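PDB 4K2H: intracellular protease/amidase from Salmonella enterica subsp. enterica serovar Typhimurium, which probably has peptidase activity, as a member of the DJ-1/PfpI family, and binds zinc, although its physiological role is unestablished. Local coordinates for residues V9-G14 and V34-C39; F15-A20 and H49-V54; E41-V46 and D56-E61; G78-A83 and A109-G114; R123-G128 and P143-G148. The protein carries 1 engineered substitution. One frame throughout, in Å; residues are numbered along the deposited sequence.

Contact 1 of 5, residues V9-G14 and V34-C39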
# COMPACT_ATOMS: atom_id res chain seq x y z
N VAL A 9 8.87 0.68 -11.52
CA VAL A 9 8.57 1.50 -10.34
C VAL A 9 9.92 1.78 -9.71
O VAL A 9 10.66 0.85 -9.36
CB VAL A 9 7.65 0.77 -9.35
CG1 VAL A 9 7.37 1.61 -8.10
CG2 VAL A 9 6.34 0.39 -10.02
N LEU A 10 10.29 3.05 -9.62
CA LEU A 10 11.61 3.39 -9.10
C LEU A 10 11.53 3.51 -7.59
O LEU A 10 10.68 4.20 -7.04
CB LEU A 10 12.13 4.70 -9.70
CG LEU A 10 12.19 4.76 -11.23
CD1 LEU A 10 12.94 6.00 -11.67
CD2 LEU A 10 12.83 3.53 -11.84
N LEU A 11 12.47 2.84 -6.93
CA LEU A 11 12.50 2.80 -5.48
C LEU A 11 13.80 3.39 -4.93
O LEU A 11 14.79 2.70 -4.88
CB LEU A 11 12.32 1.36 -4.99
CG LEU A 11 11.03 0.63 -5.34
CD1 LEU A 11 10.97 -0.70 -4.60
CD2 LEU A 11 9.77 1.45 -5.05
N ALA A 12 13.77 4.63 -4.48
CA ALA A 12 14.94 5.24 -3.85
C ALA A 12 14.82 5.12 -2.32
O ALA A 12 13.73 4.88 -1.81
CB ALA A 12 15.09 6.68 -4.28
N PRO A 13 15.93 5.31 -1.57
CA PRO A 13 15.77 5.22 -0.11
C PRO A 13 14.79 6.26 0.37
O PRO A 13 14.86 7.41 -0.07
CB PRO A 13 17.22 5.44 0.43
CG PRO A 13 18.08 4.92 -0.68
CD PRO A 13 17.35 5.34 -1.95
N GLY A 14 13.85 5.85 1.23
CA GLY A 14 12.80 6.76 1.65
C GLY A 14 11.56 6.88 0.77
O GLY A 14 10.72 7.69 1.01
N VAL A 34 5.22 -5.70 -13.96
CA VAL A 34 5.83 -4.65 -13.13
C VAL A 34 7.24 -5.08 -12.68
O VAL A 34 7.44 -6.21 -12.27
CB VAL A 34 4.97 -4.32 -11.89
CG1 VAL A 34 5.55 -3.13 -11.16
CG2 VAL A 34 3.53 -3.98 -12.28
N GLU A 35 8.21 -4.19 -12.82
CA GLU A 35 9.54 -4.37 -12.22
C GLU A 35 9.86 -3.23 -11.28
O GLU A 35 9.86 -2.07 -11.68
CB GLU A 35 10.62 -4.43 -13.28
CG GLU A 35 11.19 -5.81 -13.51
CD GLU A 35 12.45 -5.80 -14.35
OE1 GLU A 35 12.83 -4.76 -14.92
OE2 GLU A 35 13.10 -6.85 -14.42
N THR A 36 10.09 -3.55 -10.01
CA THR A 36 10.60 -2.56 -9.06
C THR A 36 12.10 -2.43 -9.33
O THR A 36 12.83 -3.42 -9.46
CB THR A 36 10.32 -2.99 -7.60
OG1 THR A 36 10.82 -4.30 -7.37
CG2 THR A 36 8.87 -3.05 -7.34
N LEU A 37 12.57 -1.19 -9.44
CA LEU A 37 13.96 -0.94 -9.69
C LEU A 37 14.52 -0.04 -8.60
O LEU A 37 14.03 1.08 -8.40
CB LEU A 37 14.13 -0.25 -11.04
CG LEU A 37 13.58 -1.03 -12.25
CD1 LEU A 37 13.91 -0.31 -13.56
CD2 LEU A 37 14.06 -2.47 -12.34
N ALA A 38 15.55 -0.50 -7.93
CA ALA A 38 16.30 0.35 -7.02
C ALA A 38 17.25 1.23 -7.81
O ALA A 38 17.62 0.90 -8.92
CB ALA A 38 17.10 -0.50 -6.03
N CYS A 39 17.69 2.34 -7.25
CA CYS A 39 18.36 3.34 -8.09
C CYS A 39 19.86 3.46 -7.97
O CYS A 39 20.50 4.06 -8.84
CB CYS A 39 17.67 4.68 -7.89
SG CYS A 39 15.95 4.48 -8.41
O HOH W 1 17.47 2.72 -4.39
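Val9, Leu10 and Leu11 run alongside Thr36 and Leu37 as parallel neighbours, the axes of strands 9-11 and 34-38 approaching to 4.6 Å with 27° between their directions. The ladder alternates as parallel pairing requires: Val9 N donates to Glu35 O (2.9 Å), Val9 O accepts from Leu37 N (2.8 Å), and Leu11 N donates to Leu37 O (2.8 Å). Beyond Leu11 the strands part, and a water spans the gap, donating to Leu11 O and accepting from Cys39 N. These are the two strands of a beta-alpha-beta crossover whose connection is helix 17-29, inside the parallel sheet of the DJ-1/PfpI fold. On the face that helix covers, Val9 CG2 meets Val34 CG1 at 3.8 Å, and Leu11 reaches back with CD1 to Thr36 CB at the same distance. Thr36 keeps its methyl for this layer, while OG1, set between the backbone N and the carbonyl carbon (chi1 53°), is hydrogen-bonded to Asp56 N. Leu10 and Leu37 occupy the other face, CD2 of Leu10 lying 4.1 Å from Leu37 CB, and both touch Phe91 of helix 86-97. There the sulfur of Cys39 packs against Leu10 CB at 4.0 Å, with Leu82 also touching both residues.

Contact 2 of 5, residues F15-A20 and H49-V54. With ZN (zinc ion), chain O.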
# COMPACT_ATOMS: atom_id res chain seq x y z
N PHE A 15 11.43 6.03 -0.23
CA PHE A 15 10.26 6.01 -1.10
C PHE A 15 9.02 5.79 -0.27
O PHE A 15 9.07 5.06 0.70
CB PHE A 15 10.39 4.91 -2.17
CG PHE A 15 10.27 3.48 -1.65
CD1 PHE A 15 9.07 2.79 -1.74
CD2 PHE A 15 11.36 2.82 -1.09
CE1 PHE A 15 8.94 1.49 -1.31
CE2 PHE A 15 11.24 1.51 -0.63
CZ PHE A 15 10.04 0.83 -0.78
N GLU A 16 7.90 6.43 -0.65
CA GLU A 16 6.67 6.29 0.05
C GLU A 16 6.10 4.94 -0.34
O GLU A 16 5.68 4.74 -1.48
CB GLU A 16 5.69 7.42 -0.32
CG GLU A 16 4.90 7.96 0.86
CD GLU A 16 4.44 6.85 1.79
OE1 GLU A 16 4.79 6.91 3.00
OE2 GLU A 16 3.77 5.90 1.31
N GLU A 17 6.09 4.00 0.61
CA GLU A 17 5.73 2.63 0.32
C GLU A 17 4.28 2.43 -0.03
O GLU A 17 3.95 1.60 -0.86
CB GLU A 17 6.15 1.68 1.43
CG GLU A 17 5.41 1.77 2.76
CD GLU A 17 5.53 3.10 3.47
OE1 GLU A 17 6.66 3.58 3.61
OE2 GLU A 17 4.46 3.66 3.86
N ALA A 18 3.41 3.19 0.60
CA ALA A 18 1.98 3.02 0.36
C ALA A 18 1.65 3.42 -1.10
O ALA A 18 0.92 2.70 -1.80
CB ALA A 18 1.18 3.80 1.38
N GLU A 19 2.27 4.50 -1.56
CA GLU A 19 2.03 5.00 -2.92
C GLU A 19 2.49 3.98 -3.95
O GLU A 19 1.73 3.64 -4.86
CB GLU A 19 2.79 6.31 -3.16
CG GLU A 19 2.29 7.47 -2.34
CD GLU A 19 3.23 8.67 -2.42
OE1 GLU A 19 4.18 8.68 -3.23
OE2 GLU A 19 3.04 9.58 -1.62
N ALA A 20 3.74 3.54 -3.81
CA ALA A 20 4.34 2.54 -4.64
C ALA A 20 3.65 1.19 -4.56
O ALA A 20 3.43 0.54 -5.59
CB ALA A 20 5.81 2.37 -4.27
N HIS A 49 8.36 4.89 5.65
CA HIS A 49 7.87 4.33 6.91
C HIS A 49 8.56 3.01 7.30
O HIS A 49 7.95 2.15 7.93
CB HIS A 49 6.34 4.25 6.90
CG HIS A 49 5.70 5.60 6.92
ND1 HIS A 49 4.95 6.10 5.88
CD2 HIS A 49 5.75 6.59 7.85
CE1 HIS A 49 4.59 7.34 6.15
NE2 HIS A 49 5.04 7.65 7.35
N ASP A 50 9.84 2.91 6.97
CA ASP A 50 10.75 1.88 7.46
C ASP A 50 10.46 0.46 7.08
O ASP A 50 10.75 -0.44 7.85
CB ASP A 50 10.87 1.94 8.98
CG ASP A 50 11.56 3.17 9.44
OD1 ASP A 50 12.56 3.56 8.78
OD2 ASP A 50 11.10 3.75 10.46
N ILE A 51 9.96 0.22 5.88
CA ILE A 51 9.80 -1.14 5.44
C ILE A 51 10.88 -1.47 4.45
O ILE A 51 11.02 -0.77 3.47
CB ILE A 51 8.45 -1.40 4.80
CG1 ILE A 51 7.37 -1.02 5.79
CG2 ILE A 51 8.35 -2.89 4.45
CD1 ILE A 51 6.00 -1.02 5.18
N PRO A 52 11.70 -2.49 4.76
CA PRO A 52 12.70 -2.84 3.79
C PRO A 52 12.10 -3.78 2.79
O PRO A 52 11.39 -4.72 3.17
CB PRO A 52 13.79 -3.54 4.61
CG PRO A 52 13.41 -3.36 6.06
CD PRO A 52 11.94 -3.13 6.06
N MET A 53 12.41 -3.52 1.53
CA MET A 53 11.91 -4.32 0.42
C MET A 53 13.01 -4.62 -0.56
O MET A 53 13.85 -3.78 -0.85
CB MET A 53 10.87 -3.57 -0.36
CG MET A 53 9.76 -3.10 0.49
SD MET A 53 8.34 -2.50 -0.48
CE MET A 53 7.35 -1.98 0.89
N VAL A 54 12.96 -5.80 -1.13
CA VAL A 54 13.91 -6.15 -2.14
C VAL A 54 13.32 -5.82 -3.52
O VAL A 54 12.41 -6.50 -3.96
CB VAL A 54 14.25 -7.65 -2.05
CG1 VAL A 54 15.28 -8.01 -3.10
CG2 VAL A 54 14.72 -7.99 -0.64
ZN ZN O . 4.23 5.40 4.13
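Glu17 and His49 mark the nearest backbone approach, their CA atoms 7.1 Å apart, where the first turn of the helix that starts at residue 17 faces the loop leading into strand 52-54. No backbone pairing joins the segments; the Glu16 and Glu17 side chains reach across to a zinc ion and the His49 backbone. Glu16 OE1 and His49 ND1 each bind the metal at 2.0 Å, and Glu17 OE2 completes the contribution of this chain. Each glutamate divides its carboxylate between two tasks. The second oxygen of Glu16, OE2, caps the helix by accepting from Ala18 N at 2.8 Å, so the N-cap residue is also a metal ligand. The second oxygen of Glu17, OE1, accepts from His49 N (3.0 Å) on its syn side, 27° out of the carboxylate plane, and takes another bond from Ser47 OG. With OE2 on zinc and two bonds at OE1, the carboxylate is gripped at both oxygens, which should resist its rotation. Glu17 starts from a CG set between N and the carbonyl carbon (chi1 69°); that CG packs on Ile51 CD1 at 3.7 Å. Farther along, Met53 SD lies in the plane of the Phe15 ring, 3.8 Å from CZ, an edge-on Met-aromatic contact, while Met53 CE touches Glu17 CB. Asp25 of the second subunit supplies the fourth protein ligand through OD2, and Arg28 of that subunit bonds His49 O. Two glutamates, a histidine and an aspartate from the partner chain thus make an intersubunit zinc site across the dimer interface.

Contact 3 of 5, residues E41-V46 and D56-E61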
# COMPACT_ATOMS: atom_id res chain seq x y z
N GLU A 41 23.24 1.14 -5.81
CA GLU A 41 24.04 -0.10 -5.86
C GLU A 41 23.41 -1.29 -5.09
O GLU A 41 24.05 -2.31 -4.89
CB GLU A 41 25.42 0.19 -5.29
CG GLU A 41 25.41 0.55 -3.78
CD GLU A 41 24.65 1.85 -3.46
OE1 GLU A 41 23.63 1.78 -2.75
OE2 GLU A 41 25.03 2.95 -3.94
N SER A 42 22.17 -1.15 -4.66
CA SER A 42 21.60 -2.07 -3.70
C SER A 42 20.20 -2.48 -4.16
O SER A 42 19.48 -1.65 -4.70
CB SER A 42 21.54 -1.36 -2.36
OG SER A 42 20.78 -2.14 -1.45
N ARG A 43 19.83 -3.74 -3.96
CA ARG A 43 18.48 -4.18 -4.23
C ARG A 43 17.54 -4.04 -3.06
O ARG A 43 16.34 -3.83 -3.24
CB ARG A 43 18.47 -5.60 -4.79
CG ARG A 43 18.67 -5.56 -6.30
CD ARG A 43 18.62 -6.92 -6.95
NE ARG A 43 17.36 -7.58 -6.70
CZ ARG A 43 17.14 -8.86 -6.92
NH1 ARG A 43 18.09 -9.61 -7.41
NH2 ARG A 43 15.97 -9.40 -6.62
N ALA A 44 18.08 -4.14 -1.85
CA ALA A 44 17.28 -3.86 -0.65
C ALA A 44 17.13 -2.36 -0.53
O ALA A 44 18.09 -1.63 -0.67
CB ALA A 44 17.94 -4.42 0.59
N VAL A 45 15.91 -1.88 -0.30
CA VAL A 45 15.68 -0.45 -0.13
C VAL A 45 14.69 -0.25 1.01
O VAL A 45 13.65 -0.92 1.06
CB VAL A 45 15.05 0.16 -1.38
CG1 VAL A 45 15.01 1.67 -1.27
CG2 VAL A 45 15.80 -0.25 -2.63
N VAL A 46 14.98 0.70 1.88
CA VAL A 46 14.11 0.96 3.01
C VAL A 46 13.18 2.17 2.73
O VAL A 46 13.65 3.27 2.39
CB VAL A 46 14.95 1.16 4.29
CG1 VAL A 46 14.07 1.46 5.49
CG2 VAL A 46 15.76 -0.09 4.55
N ASP A 56 13.03 -5.79 -7.59
CA ASP A 56 13.26 -6.82 -8.62
C ASP A 56 14.64 -6.67 -9.27
O ASP A 56 15.34 -7.66 -9.54
CB ASP A 56 12.16 -6.79 -9.69
CG ASP A 56 10.79 -7.14 -9.13
OD1 ASP A 56 10.73 -8.06 -8.32
OD2 ASP A 56 9.78 -6.48 -9.47
N SER A 57 15.07 -5.43 -9.49
CA SER A 57 16.35 -5.22 -10.14
C SER A 57 16.82 -3.82 -9.85
O SER A 57 16.32 -3.18 -8.92
CB SER A 57 16.18 -5.50 -11.65
OG SER A 57 17.31 -5.12 -12.41
N THR A 58 17.76 -3.32 -10.64
CA THR A 58 18.32 -2.00 -10.42
C THR A 58 18.34 -1.27 -11.72
O THR A 58 18.27 -1.87 -12.79
CB THR A 58 19.77 -2.06 -9.88
OG1 THR A 58 20.62 -2.73 -10.82
CG2 THR A 58 19.83 -2.80 -8.58
N LEU A 59 18.45 0.05 -11.61
CA LEU A 59 18.49 0.92 -12.76
C LEU A 59 19.69 0.59 -13.60
O LEU A 59 19.62 0.61 -14.85
CB LEU A 59 18.57 2.37 -12.29
CG LEU A 59 17.63 3.40 -12.83
CD1 LEU A 59 16.21 2.88 -12.92
CD2 LEU A 59 17.71 4.61 -11.92
N SER A 60 20.79 0.27 -12.92
CA SER A 60 22.05 -0.07 -13.60
C SER A 60 21.95 -1.27 -14.54
O SER A 60 22.70 -1.36 -15.49
CB SER A 60 23.16 -0.31 -12.58
OG SER A 60 22.84 -1.43 -11.76
N GLU A 61 21.00 -2.18 -14.29
CA GLU A 61 20.73 -3.32 -15.18
C GLU A 61 19.68 -3.03 -16.26
O GLU A 61 19.30 -3.92 -17.01
CB GLU A 61 20.23 -4.51 -14.36
CG GLU A 61 21.27 -5.07 -13.40
CD GLU A 61 22.54 -5.45 -14.14
OE1 GLU A 61 22.44 -6.24 -15.11
OE2 GLU A 61 23.62 -4.93 -13.79
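The guanidinium of Arg43 presents one face to the carbonyl oxygen of Asp56, which stands 3.3 Å above its plane, displaced toward the rim, while NE is hydrogen-bonded to Ala55 O. This oxygen of Asp56 comes closest to the central carbon, Asp56 O to Arg43 CZ being 3.4 Å. From NE and NH2 the same oxygen is 3.5 Å away, but their N-H bonds do not aim at it, so the approach is one of a carbonyl dipole lying over a delocalised cation. A bend at chi3 (59°) sets NE, and the guanidinium beyond it lies over the carbonyl. The carboxylate of Asp56 makes no direct contact with Arg43: OD2 is in a salt bridge with Arg28, and OD1 is 5.7 Å from Arg43 NH2. Strand 52-54, which lies between the two segments in the chain, pairs antiparallel with strand 44-46 in a beta hairpin; in sequence the hairpin falls between strands 33-38 and 57-58, which are neighbours in the central parallel sheet. Nearer the Arg43 backbone the contact turns apolar. Thr58 CG2 meets Arg43 CG at 3.8 Å, the two side chains crossing at about a right angle. Thr58 OG1 and Ser60 OG share a hydrogen bond (2.7 Å) at the start of a 3-10 turn. Ser42 OG, on the other segment, donates to a lone pair of Ala44 O at 2.8 Å, in the carbonyl plane.

Contact 4 of 5, residues G78-A83 and A109-G114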
# COMPACT_ATOMS: atom_id res chain seq x y z
N GLY A 78 12.56 10.14 -0.45
CA GLY A 78 12.50 9.34 -1.64
C GLY A 78 12.64 10.24 -2.86
O GLY A 78 13.44 10.00 -3.73
N SER A 79 11.86 11.31 -2.89
CA SER A 79 11.86 12.14 -4.07
C SER A 79 13.16 12.98 -4.14
O SER A 79 13.73 13.11 -5.21
CB SER A 79 10.55 12.93 -4.15
OG SER A 79 10.44 13.76 -3.04
N ALA A 80 13.70 13.41 -3.00
CA ALA A 80 15.02 14.04 -2.99
C ALA A 80 16.10 13.10 -3.48
O ALA A 80 17.00 13.52 -4.22
CB ALA A 80 15.37 14.57 -1.59
N ASN A 81 16.04 11.83 -3.11
CA ASN A 81 17.06 10.88 -3.54
C ASN A 81 16.87 10.53 -5.03
O ASN A 81 17.86 10.36 -5.75
CB ASN A 81 17.08 9.62 -2.67
CG ASN A 81 17.60 9.89 -1.26
OD1 ASN A 81 18.46 10.73 -1.05
ND2 ASN A 81 17.07 9.15 -0.29
N LEU A 82 15.65 10.43 -5.52
CA LEU A 82 15.47 10.30 -6.99
C LEU A 82 16.09 11.47 -7.72
O LEU A 82 16.83 11.28 -8.68
CB LEU A 82 13.98 10.21 -7.38
CG LEU A 82 13.27 8.91 -7.01
CD1 LEU A 82 11.78 8.99 -7.24
CD2 LEU A 82 13.85 7.73 -7.77
N ALA A 83 15.81 12.69 -7.25
CA ALA A 83 16.23 13.93 -7.94
C ALA A 83 17.76 14.10 -7.97
O ALA A 83 18.32 14.67 -8.92
CB ALA A 83 15.56 15.15 -7.30
N ALA A 109 6.49 14.94 -8.74
CA ALA A 109 6.42 15.86 -9.89
C ALA A 109 7.19 17.16 -9.61
O ALA A 109 7.90 17.68 -10.48
CB ALA A 109 4.98 16.14 -10.27
N ALA A 110 7.05 17.71 -8.42
CA ALA A 110 7.77 18.94 -8.09
C ALA A 110 9.26 18.65 -7.90
O ALA A 110 10.11 19.28 -8.53
CB ALA A 110 7.18 19.56 -6.84
N ARG A 111 9.56 17.67 -7.06
CA ARG A 111 10.94 17.39 -6.62
C ARG A 111 11.81 16.71 -7.63
O ARG A 111 13.01 16.88 -7.58
CB ARG A 111 10.97 16.51 -5.36
CG ARG A 111 10.34 17.13 -4.14
CD ARG A 111 11.21 18.20 -3.52
NE ARG A 111 10.69 18.52 -2.20
CZ ARG A 111 10.82 17.75 -1.12
NH1 ARG A 111 11.50 16.59 -1.16
NH2 ARG A 111 10.27 18.14 0.03
N VAL A 112 11.24 15.90 -8.52
CA VAL A 112 12.07 15.19 -9.47
C VAL A 112 12.01 15.87 -10.84
O VAL A 112 13.05 16.17 -11.44
CB VAL A 112 11.69 13.68 -9.57
CG1 VAL A 112 12.70 12.94 -10.43
CG2 VAL A 112 11.64 13.02 -8.20
N LEU A 113 10.81 16.11 -11.35
CA LEU A 113 10.69 16.67 -12.69
C LEU A 113 10.81 18.20 -12.66
O LEU A 113 11.61 18.77 -13.40
CB LEU A 113 9.38 16.25 -13.34
CG LEU A 113 9.11 14.75 -13.30
CD1 LEU A 113 7.86 14.41 -14.06
CD2 LEU A 113 10.31 13.99 -13.83
N GLY A 114 10.03 18.84 -11.80
CA GLY A 114 9.99 20.31 -11.74
C GLY A 114 11.31 20.90 -11.27
O GLY A 114 11.85 21.83 -11.89
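Arg111 lies against Ser79 from its first carbon onward. Its CB is 3.8 Å from Ser79 CB, and CG comes to 3.5 Å from Ser79 OG. The chain then bends at chi2 (-75°), which turns CD, and the group ends with NH1 at 3.6 Å from the same OG. Neither bonds the other: Ser79 OG is occupied by Ser107 OG and Gly75 O, and Arg111 NH1 makes a weak hydrogen bond to Pro76 O, at the start of helix 76-83. Ala80 N sits at the guanidinium edge. Val112 drives one methyl into the neighbouring helix: CG2 touches Ser79 O at 3.6 Å and Leu82 CB at 3.7 Å. Ala83 presses its methyl on a carbonyl, CB to Arg111 O being 3.1 Å, a tight spot. Small residues permit such closeness, and the axes of helices 78-83 and 109-114, parallel to within 1°, approach to 8.2 Å. The second of these helices widens into a pi-type turn, Gly114 N bonding Ala109 O (2.8 Å). Without hydrogen bonds between the segments, van der Waals packing carries the interface. Helix 108-114 follows strand 101-104 directly, and the short turn joining them probably corresponds to the nucleophile elbow, where DJ-1/PfpI relatives carry a reactive cysteine; the cysteine there is an engineered alanine in this chain, and helix 78-83 flanks the helix that leaves the elbow.

Contact 5 of 5, residues R123-G128 and P143-G148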
# COMPACT_ATOMS: atom_id res chain seq x y z
N ARG A 123 0.87 20.25 -17.72
CA ARG A 123 -0.02 20.25 -16.57
C ARG A 123 0.29 19.06 -15.67
O ARG A 123 0.53 17.97 -16.16
CB ARG A 123 -1.49 20.22 -17.01
CG ARG A 123 -1.94 21.53 -17.67
CD ARG A 123 -3.36 21.41 -18.19
NE ARG A 123 -3.42 20.45 -19.29
CZ ARG A 123 -3.96 19.23 -19.23
NH1 ARG A 123 -3.91 18.46 -20.32
NH2 ARG A 123 -4.54 18.78 -18.12
N TYR A 124 0.27 19.28 -14.35
CA TYR A 124 0.68 18.28 -13.38
C TYR A 124 0.08 18.66 -12.03
O TYR A 124 -0.36 19.80 -11.83
CB TYR A 124 2.22 18.22 -13.28
CG TYR A 124 2.78 19.38 -12.49
CD1 TYR A 124 3.03 19.24 -11.13
CD2 TYR A 124 2.96 20.64 -13.09
CE1 TYR A 124 3.49 20.29 -10.37
CE2 TYR A 124 3.42 21.72 -12.34
CZ TYR A 124 3.69 21.53 -10.97
OH TYR A 124 4.17 22.54 -10.16
N VAL A 125 0.05 17.68 -11.13
CA VAL A 125 -0.29 17.90 -9.73
C VAL A 125 0.80 17.30 -8.87
O VAL A 125 1.56 16.44 -9.29
CB VAL A 125 -1.66 17.28 -9.37
CG1 VAL A 125 -1.64 15.76 -9.40
CG2 VAL A 125 -2.14 17.77 -8.01
N CYS A 126 0.89 17.79 -7.65
CA CYS A 126 1.81 17.27 -6.69
C CYS A 126 1.17 17.53 -5.33
O CYS A 126 0.09 18.13 -5.25
CB CYS A 126 3.15 17.99 -6.83
SG CYS A 126 3.05 19.74 -6.46
N SER A 127 1.82 17.07 -4.27
CA SER A 127 1.30 17.25 -2.91
C SER A 127 1.56 18.67 -2.40
O SER A 127 2.41 19.37 -2.96
CB SER A 127 1.94 16.25 -1.96
OG SER A 127 3.35 16.26 -2.14
N GLY A 128 0.84 19.07 -1.36
CA GLY A 128 1.10 20.31 -0.64
C GLY A 128 1.26 21.54 -1.53
O GLY A 128 0.62 21.63 -2.59
N PRO A 143 -7.11 15.19 -8.37
CA PRO A 143 -6.60 13.90 -7.91
C PRO A 143 -5.56 13.30 -8.83
O PRO A 143 -4.51 12.83 -8.37
CB PRO A 143 -7.87 13.02 -7.87
CG PRO A 143 -8.97 14.00 -7.54
CD PRO A 143 -8.58 15.27 -8.26
N VAL A 144 -5.88 13.30 -10.12
CA VAL A 144 -5.05 12.78 -11.16
C VAL A 144 -5.12 13.75 -12.34
O VAL A 144 -6.19 14.14 -12.77
CB VAL A 144 -5.53 11.39 -11.60
CG1 VAL A 144 -4.66 10.84 -12.72
CG2 VAL A 144 -5.48 10.42 -10.43
N VAL A 145 -3.96 14.13 -12.86
CA VAL A 145 -3.84 15.02 -14.01
C VAL A 145 -3.16 14.25 -15.11
O VAL A 145 -2.16 13.56 -14.84
CB VAL A 145 -2.97 16.22 -13.65
CG1 VAL A 145 -2.71 17.10 -14.87
CG2 VAL A 145 -3.65 17.01 -12.55
N GLU A 146 -3.69 14.35 -16.33
CA GLU A 146 -3.05 13.77 -17.51
C GLU A 146 -2.76 14.81 -18.56
O GLU A 146 -3.64 15.60 -18.93
CB GLU A 146 -3.96 12.76 -18.18
CG GLU A 146 -4.34 11.61 -17.31
CD GLU A 146 -5.27 10.67 -18.04
OE1 GLU A 146 -4.84 10.10 -19.08
OE2 GLU A 146 -6.41 10.51 -17.57
N ASP A 147 -1.53 14.80 -19.07
CA ASP A 147 -1.16 15.72 -20.13
C ASP A 147 -0.12 15.06 -20.98
O ASP A 147 1.04 15.00 -20.57
CB ASP A 147 -0.64 17.03 -19.55
CG ASP A 147 -0.30 18.07 -20.63
OD1 ASP A 147 -0.34 17.74 -21.82
OD2 ASP A 147 0.05 19.19 -20.26
N GLY A 148 -0.54 14.55 -22.15
CA GLY A 148 0.33 13.78 -23.02
C GLY A 148 0.76 12.50 -22.33
O GLY A 148 -0.07 11.75 -21.86
O HOH W 2 0.45 15.23 -15.13
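Asp147 holds CG anti to its backbone N (chi1 -177°), and Arg123 turns back at chi3 (-67°); these torsions set Asp147 CG and Arg123 NE, and the carboxylate and guanidinium beyond them stack. Their planes are 17° apart, and Asp147 CB lies over one face of the guanidinium, offset toward the rim. The salt bridge is long, Arg123 NE to Asp147 OD2 being 3.8 Å; the oxygen is displaced from the guanidinium plane, so the link is one of charge, not a hydrogen bond. The firm bond goes to the backbone: Arg123 N donates to the anti lone pair of Asp147 OD2 at 2.9 Å, nearly straight. Arg123 NH1 adds a weak bond to Glu146 O (3.2 Å), while the carboxylate of Glu146 pairs with Arg169. Val145 divides its methyls. CG1 rests on Arg123 O at 3.6 Å, and CG2 meets Val125 CB at 3.8 Å, the two valines packing obliquely. A water lies between the backbones, 2.9 Å from Arg123 O and 3.1 Å from Val145 O. Gly128 N bonds Tyr185 OH of the second subunit. The segments run roughly antiparallel where they touch without pairing as a ladder: strand 123-124 belongs to a parallel pair with 138-139, and strand 144-147 to an antiparallel pair with 150-153, so this contact joins two two-stranded sheets through side chains and a water between the backbones.

In the fold
Contacts 1, 2 and 3 form one continuous block around the start of the crossover. Contact 1 meets contact 2 where Leu11 CD2 packs on Ala20 CB (4.1 Å), and meets contact 3 through Gly14 N and Val46 O (2.8 Å). The hairpin couples contacts 2 and 3, Met53 O lying 2.9 Å from Val45 N. Zinc is held within contact 2; the side chain of Ser79 in contact 4 is about 13 Å from a zinc ion. Contact 4 touches both contact 1, through Pro13 O and Asn81 ND2 (2.8 Å), and contact 5, through Ala109 CB and Val125 O (3.6 Å). Contacts 3 and 5 are the most distant, their centres about 27 Å apart.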